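PDB 1RH1: colicin-B from Escherichia coli, which forms channels that depolarise the cytoplasmic membrane of Escherichia coli and closely related bacteria, dissipating their cellular energy. Local coordinates for residues Val123-Glu129 / Gly246-Gly252; Thr362-Tyr366 / Val447-Ile452. All coordinates share one frame; numbering follows the deposited sequence.

Contact 1 and contact 2 lie on opposite sides of the chain's centre. Their centres are about 53 Å apart, and their nearest atoms about 40 Å. Both are partly buried, but they share no element of the fold. Contact 1 joins strand 121-128 to residues 246-252 in an antiparallel sheet of the amino-terminal part. Backbone hydrogen bonds hold it, with a salt bridge added on one face. Contact 2 lies in the helical pore-forming domain. There a loop and the start of helix 366-376 rest on helix 441-452. No hydrogen bond crosses it. It rests on apolar packing, with the buried Glu448 carboxylate close to the loop backbone.

Contact 1: residues Val123-Glu129 / Gly246-Gly252; sequences VSFARLE and GVISETG
Val123 lays CG1 against the carbonyl of Gly252. Ser124 and Gly252 form an antiparallel hydrogen-bonded pair, but both backbone bonds are weak. Ser124 OG adds a third bond, 3.2 Å to Gly252 O, in the carbonyl plane on a lone pair. The Phe125 side chain leaves the backbone away from 246-252, and touches Ile69 and Ala102. Phe125 and Ala126 both face Met182, a classic beta bulge in strand 121-128, where it pairs with strand 179-186. The pairing with 246-252 shifts by one residue across it. Ala126 CA makes a CA-H...O contact of 3.2 Å with Ile248 O, and Ala126 CB meets Val247 CG1. Regular pairing resumes with Arg127 N to Ile248 O at 2.6 Å (165°) and Ile248 N to Arg127 O at 2.8 Å. The Arg127 chain bends at chi3 (58°), which sets NE in a salt bridge 3.1 Å from Glu250 OE1. Arg127 NE also makes a weak hydrogen bond to Glu250 OE2. The two planes are 29° apart. The Arg127 and Ile248 side chains lie side by side and point the same way, with Ile248 CG1 oblique to the guanidinium at NH2. Leu128 CD1 lies beside Val247 CG2, with Leu141 touching both residues. Glu129 N bonds Gly246 O from above the carbonyl plane.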
loop_
_atom_site.group_PDB
_atom_site.type_symbol
_atom_site.label_atom_id
_atom_site.label_comp_id
_atom_site.label_asym_id
_atom_site.label_seq_id
_atom_site.Cartn_x
_atom_site.Cartn_y
_atom_site.Cartn_z
ATOM N N VAL A 123 3.800 -16.552 -6.449
ATOM C CA VAL A 123 3.614 -17.750 -7.230
ATOM C C VAL A 123 3.263 -18.930 -6.303
ATOM O O VAL A 123 4.000 -19.243 -5.377
ATOM C CB VAL A 123 4.902 -18.048 -8.039
ATOM C CG1 VAL A 123 4.637 -19.281 -8.901
ATOM C CG2 VAL A 123 5.276 -16.920 -9.008
ATOM N N SER A 124 2.148 -19.642 -6.490
ATOM C CA SER A 124 1.757 -20.769 -5.643
ATOM C C SER A 124 2.626 -22.022 -5.696
ATOM O O SER A 124 3.098 -22.360 -6.775
ATOM C CB SER A 124 0.325 -21.194 -5.983
ATOM O OG SER A 124 0.223 -21.624 -7.335
ATOM N N PHE A 125 2.831 -22.722 -4.567
ATOM C CA PHE A 125 3.524 -23.993 -4.578
ATOM C C PHE A 125 2.670 -25.182 -4.062
ATOM O O PHE A 125 2.974 -26.364 -4.271
ATOM C CB PHE A 125 4.840 -23.806 -3.793
ATOM C CG PHE A 125 4.818 -23.466 -2.315
ATOM C CD1 PHE A 125 4.763 -24.486 -1.367
ATOM C CD2 PHE A 125 4.844 -22.139 -1.904
ATOM C CE1 PHE A 125 4.725 -24.174 -0.018
ATOM C CE2 PHE A 125 4.805 -21.841 -0.554
ATOM C CZ PHE A 125 4.742 -22.859 0.382
ATOM N N ALA A 126 1.522 -24.893 -3.421
ATOM C CA ALA A 126 0.539 -25.891 -2.983
ATOM C C ALA A 126 -0.824 -25.248 -2.901
ATOM O O ALA A 126 -0.944 -24.090 -2.500
ATOM C CB ALA A 126 0.795 -26.424 -1.610
ATOM N N ARG A 127 -1.823 -26.040 -3.322
ATOM C CA ARG A 127 -3.254 -25.710 -3.366
ATOM C C ARG A 127 -3.986 -26.420 -2.243
ATOM O O ARG A 127 -3.802 -27.613 -2.037
ATOM C CB ARG A 127 -3.872 -26.159 -4.686
ATOM C CG ARG A 127 -5.336 -25.770 -4.893
ATOM C CD ARG A 127 -5.869 -26.190 -6.252
ATOM N NE ARG A 127 -5.742 -27.629 -6.419
ATOM C CZ ARG A 127 -6.758 -28.479 -6.214
ATOM N NH1 ARG A 127 -7.967 -28.042 -5.856
ATOM N NH2 ARG A 127 -6.552 -29.799 -6.287
ATOM N N LEU A 128 -4.825 -25.686 -1.522
ATOM C CA LEU A 128 -5.564 -26.211 -0.387
ATOM C C LEU A 128 -7.079 -26.484 -0.490
ATOM O O LEU A 128 -7.931 -25.631 -0.796
ATOM C CB LEU A 128 -5.294 -25.266 0.773
ATOM C CG LEU A 128 -4.096 -25.477 1.672
ATOM C CD1 LEU A 128 -2.792 -25.685 0.937
ATOM C CD2 LEU A 128 -4.036 -24.262 2.518
ATOM N N GLU A 129 -7.409 -27.741 -0.189
ATOM C CA GLU A 129 -8.790 -28.188 -0.117
ATOM C C GLU A 129 -9.360 -27.601 1.152
ATOM O O GLU A 129 -8.653 -27.630 2.165
ATOM C CB GLU A 129 -8.889 -29.674 -0.008
ATOM C CG GLU A 129 -8.271 -30.308 -1.230
ATOM C CD GLU A 129 -8.274 -31.826 -1.240
ATOM O OE1 GLU A 129 -8.170 -32.406 -2.324
ATOM O OE2 GLU A 129 -8.369 -32.434 -0.170
ATOM N N GLY A 246 -5.310 -32.748 2.023
ATOM C CA GLY A 246 -5.868 -31.416 1.847
ATOM C C GLY A 246 -4.883 -30.366 1.366
ATOM O O GLY A 246 -5.205 -29.170 1.419
ATOM N N VAL A 247 -3.685 -30.843 0.954
ATOM C CA VAL A 247 -2.572 -30.032 0.455
ATOM C C VAL A 247 -2.091 -30.684 -0.828
ATOM O O VAL A 247 -1.273 -31.609 -0.864
ATOM C CB VAL A 247 -1.368 -29.957 1.466
ATOM C CG1 VAL A 247 -0.132 -29.302 0.854
ATOM C CG2 VAL A 247 -1.739 -29.053 2.619
ATOM N N ILE A 248 -2.655 -30.143 -1.900
ATOM C CA ILE A 248 -2.346 -30.573 -3.247
ATOM C C ILE A 248 -1.114 -29.761 -3.682
ATOM O O ILE A 248 -1.158 -28.528 -3.747
ATOM C CB ILE A 248 -3.568 -30.277 -4.178
ATOM C CG1 ILE A 248 -4.924 -30.637 -3.567
ATOM C CG2 ILE A 248 -3.322 -31.070 -5.463
ATOM C CD1 ILE A 248 -5.220 -32.124 -3.491
ATOM N N SER A 249 0.016 -30.410 -3.977
ATOM C CA SER A 249 1.214 -29.685 -4.414
ATOM C C SER A 249 1.201 -29.384 -5.893
ATOM O O SER A 249 1.393 -30.279 -6.719
ATOM C CB SER A 249 2.493 -30.475 -4.106
ATOM O OG SER A 249 3.170 -29.856 -3.016
ATOM N N GLU A 250 0.952 -28.118 -6.238
ATOM C CA GLU A 250 0.903 -27.717 -7.649
ATOM C C GLU A 250 1.587 -26.377 -7.827
ATOM O O GLU A 250 1.249 -25.449 -7.093
ATOM C CB GLU A 250 -0.521 -27.529 -8.173
ATOM C CG GLU A 250 -1.561 -28.624 -7.918
ATOM C CD GLU A 250 -3.000 -28.195 -8.242
ATOM O OE1 GLU A 250 -3.292 -26.988 -8.226
ATOM O OE2 GLU A 250 -3.834 -29.072 -8.514
ATOM N N THR A 251 2.518 -26.247 -8.785
ATOM C CA THR A 251 3.186 -24.970 -9.049
ATOM C C THR A 251 2.251 -24.068 -9.851
ATOM O O THR A 251 1.405 -24.582 -10.584
ATOM C CB THR A 251 4.504 -25.158 -9.861
ATOM O OG1 THR A 251 5.331 -26.053 -9.141
ATOM C CG2 THR A 251 5.293 -23.876 -10.027
ATOM N N GLY A 252 2.324 -22.735 -9.742
ATOM C CA GLY A 252 1.477 -21.954 -10.608
ATOM C C GLY A 252 1.543 -20.440 -10.664
ATOM O O GLY A 252 1.113 -19.711 -9.765
#

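Contact 2: residues Thr362-Tyr366 / Val447-Ile452; sequences TIRSY and VESWVI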
loop_
_atom_site.group_PDB
_atom_site.type_symbol
_atom_site.label_atom_id
_atom_site.label_comp_id
_atom_site.label_asym_id
_atom_site.label_seq_id
_atom_site.Cartn_x
_atom_site.Cartn_y
_atom_site.Cartn_z
ATOM N N THR A 362 -6.834 21.847 0.959
ATOM C CA THR A 362 -8.180 22.325 0.693
ATOM C C THR A 362 -8.164 23.746 0.159
ATOM O O THR A 362 -7.460 24.535 0.794
ATOM C CB THR A 362 -8.931 22.201 2.035
ATOM O OG1 THR A 362 -8.959 20.802 2.276
ATOM C CG2 THR A 362 -10.347 22.766 2.070
ATOM N N ILE A 363 -8.889 24.166 -0.901
ATOM C CA ILE A 363 -8.771 25.573 -1.306
ATOM C C ILE A 363 -9.330 26.481 -0.231
ATOM O O ILE A 363 -10.069 26.000 0.629
ATOM C CB ILE A 363 -9.520 25.968 -2.640
ATOM C CG1 ILE A 363 -10.956 25.517 -2.648
ATOM C CG2 ILE A 363 -8.789 25.350 -3.819
ATOM C CD1 ILE A 363 -11.650 26.062 -3.883
ATOM N N ARG A 364 -8.974 27.773 -0.227
ATOM C CA ARG A 364 -9.503 28.694 0.764
ATOM C C ARG A 364 -11.007 28.866 0.658
ATOM O O ARG A 364 -11.628 28.446 -0.318
ATOM C CB ARG A 364 -8.870 30.064 0.640
ATOM C CG ARG A 364 -7.421 30.149 1.118
ATOM C CD ARG A 364 -7.249 31.422 1.943
ATOM N NE ARG A 364 -7.509 32.578 1.121
ATOM C CZ ARG A 364 -7.611 33.821 1.570
ATOM N NH1 ARG A 364 -7.491 34.136 2.860
ATOM N NH2 ARG A 364 -7.787 34.776 0.669
ATOM N N SER A 365 -11.642 29.431 1.681
ATOM C CA SER A 365 -13.076 29.592 1.594
ATOM C C SER A 365 -13.409 30.689 0.607
ATOM O O SER A 365 -12.604 31.566 0.322
ATOM C CB SER A 365 -13.655 29.980 2.928
ATOM O OG SER A 365 -13.469 31.370 3.183
ATOM N N TYR A 366 -14.632 30.572 0.120
ATOM C CA TYR A 366 -15.361 31.520 -0.714
ATOM C C TYR A 366 -15.279 32.925 -0.137
ATOM O O TYR A 366 -14.845 33.827 -0.843
ATOM C CB TYR A 366 -16.844 31.098 -0.803
ATOM C CG TYR A 366 -17.231 29.978 0.199
ATOM C CD1 TYR A 366 -17.372 30.219 1.587
ATOM C CD2 TYR A 366 -17.346 28.664 -0.282
ATOM C CE1 TYR A 366 -17.608 29.154 2.468
ATOM C CE2 TYR A 366 -17.579 27.595 0.589
ATOM C CZ TYR A 366 -17.706 27.841 1.960
ATOM O OH TYR A 366 -17.913 26.756 2.807
ATOM N N VAL A 447 -16.051 27.940 -8.704
ATOM C CA VAL A 447 -14.905 27.109 -8.334
ATOM C C VAL A 447 -15.237 26.386 -7.040
ATOM O O VAL A 447 -14.995 25.181 -6.925
ATOM C CB VAL A 447 -13.623 27.959 -8.141
ATOM C CG1 VAL A 447 -12.448 27.016 -8.029
ATOM C CG2 VAL A 447 -13.378 28.898 -9.307
ATOM N N GLU A 448 -15.838 27.123 -6.093
ATOM C CA GLU A 448 -16.298 26.522 -4.855
ATOM C C GLU A 448 -17.365 25.469 -5.123
ATOM O O GLU A 448 -17.279 24.375 -4.560
ATOM C CB GLU A 448 -16.842 27.598 -3.940
ATOM C CG GLU A 448 -15.707 28.545 -3.496
ATOM C CD GLU A 448 -14.670 28.084 -2.446
ATOM O OE1 GLU A 448 -13.860 28.923 -2.053
ATOM O OE2 GLU A 448 -14.663 26.931 -1.996
ATOM N N SER A 449 -18.310 25.740 -6.036
ATOM C CA SER A 449 -19.317 24.778 -6.459
ATOM C C SER A 449 -18.707 23.441 -6.800
ATOM O O SER A 449 -19.226 22.420 -6.361
ATOM C CB SER A 449 -20.037 25.178 -7.706
ATOM O OG SER A 449 -20.680 26.423 -7.552
ATOM N N TRP A 450 -17.576 23.447 -7.520
ATOM C CA TRP A 450 -16.909 22.221 -7.929
ATOM C C TRP A 450 -16.467 21.396 -6.761
ATOM O O TRP A 450 -16.633 20.177 -6.817
ATOM C CB TRP A 450 -15.658 22.457 -8.728
ATOM C CG TRP A 450 -15.862 23.183 -10.031
ATOM C CD1 TRP A 450 -17.047 23.218 -10.714
ATOM C CD2 TRP A 450 -14.870 23.846 -10.667
ATOM N NE1 TRP A 450 -16.812 23.902 -11.800
ATOM C CE2 TRP A 450 -15.523 24.297 -11.809
ATOM C CE3 TRP A 450 -13.531 24.116 -10.436
ATOM C CZ2 TRP A 450 -14.822 25.038 -12.750
ATOM C CZ3 TRP A 450 -12.841 24.856 -11.382
ATOM C CH2 TRP A 450 -13.481 25.314 -12.527
ATOM N N VAL A 451 -15.926 22.075 -5.732
ATOM C CA VAL A 451 -15.486 21.386 -4.532
ATOM C C VAL A 451 -16.713 20.839 -3.796
ATOM O O VAL A 451 -16.824 19.619 -3.615
ATOM C CB VAL A 451 -14.701 22.334 -3.608
ATOM C CG1 VAL A 451 -14.171 21.522 -2.467
ATOM C CG2 VAL A 451 -13.498 22.937 -4.283
ATOM N N ILE A 452 -17.662 21.716 -3.431
ATOM C CA ILE A 452 -18.896 21.336 -2.746
ATOM C C ILE A 452 -19.612 20.171 -3.414
ATOM O O ILE A 452 -19.878 19.186 -2.726
ATOM C CB ILE A 452 -19.803 22.583 -2.670
ATOM C CG1 ILE A 452 -19.172 23.510 -1.659
ATOM C CG2 ILE A 452 -21.230 22.261 -2.265
ATOM C CD1 ILE A 452 -19.636 24.977 -1.745
#
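Glu448 bends at chi2 (-74°), which turns its carboxylate from helix 441-452 onto the backbone of Arg364 and Tyr366. Ile363 has CG1 between its backbone N and carbonyl carbon: chi1 51° places CG1, and the extended chi2 carries CD1 on toward the same helix. Ile363 and Val451 reach toward each other tip to tip, with Ile363 CD1 3.7 Å from Val451 CG2. Ile363 CD1 also lies 4.3 Å from Val447 CG1. The Ile363 side chain then slides past Glu448 in the opposite direction, with Ile363 CD1 3.7 Å from Glu448 OE2. Phe496 touches Ile363, Val447 and Glu448, and Leu461 of helix 457-472 also packs on Ile363. The contact belongs to the all-helical pore-forming domain of the channel-forming colicins. It sets the loop after helix 342-357 against helix 441-452. Helix 366-376 starts here. Ser365 is its N-cap, and Ser365 OG bonds Asp368 N. Glu448 OE1 lies 2.8 Å from Tyr366 N, but the angle is too poor for a hydrogen bond. The same Glu448 OE1 is 2.9 Å from Arg364 O, a meeting of two acceptors. The positive end of helix 366-376 would probably favour a negative carboxylate here, whereas the nearby carbonyl would oppose it. The Arg364 side chain leaves the backbone away from helix 441-452, and its NE bonds Ala495 O. The Tyr366 ring crosses Glu448 at about a right angle, and ring and carboxylate planes are 56° apart. Glu448 CD lies oblique to the ring, 3.5 Å from Tyr366 CD2. Glu448 CB sits at the ring edge, in its plane. Farther along the ring, Tyr366 CE2 meets Ile452 CD1 at 4.1 Å, at the more exposed side of the contact.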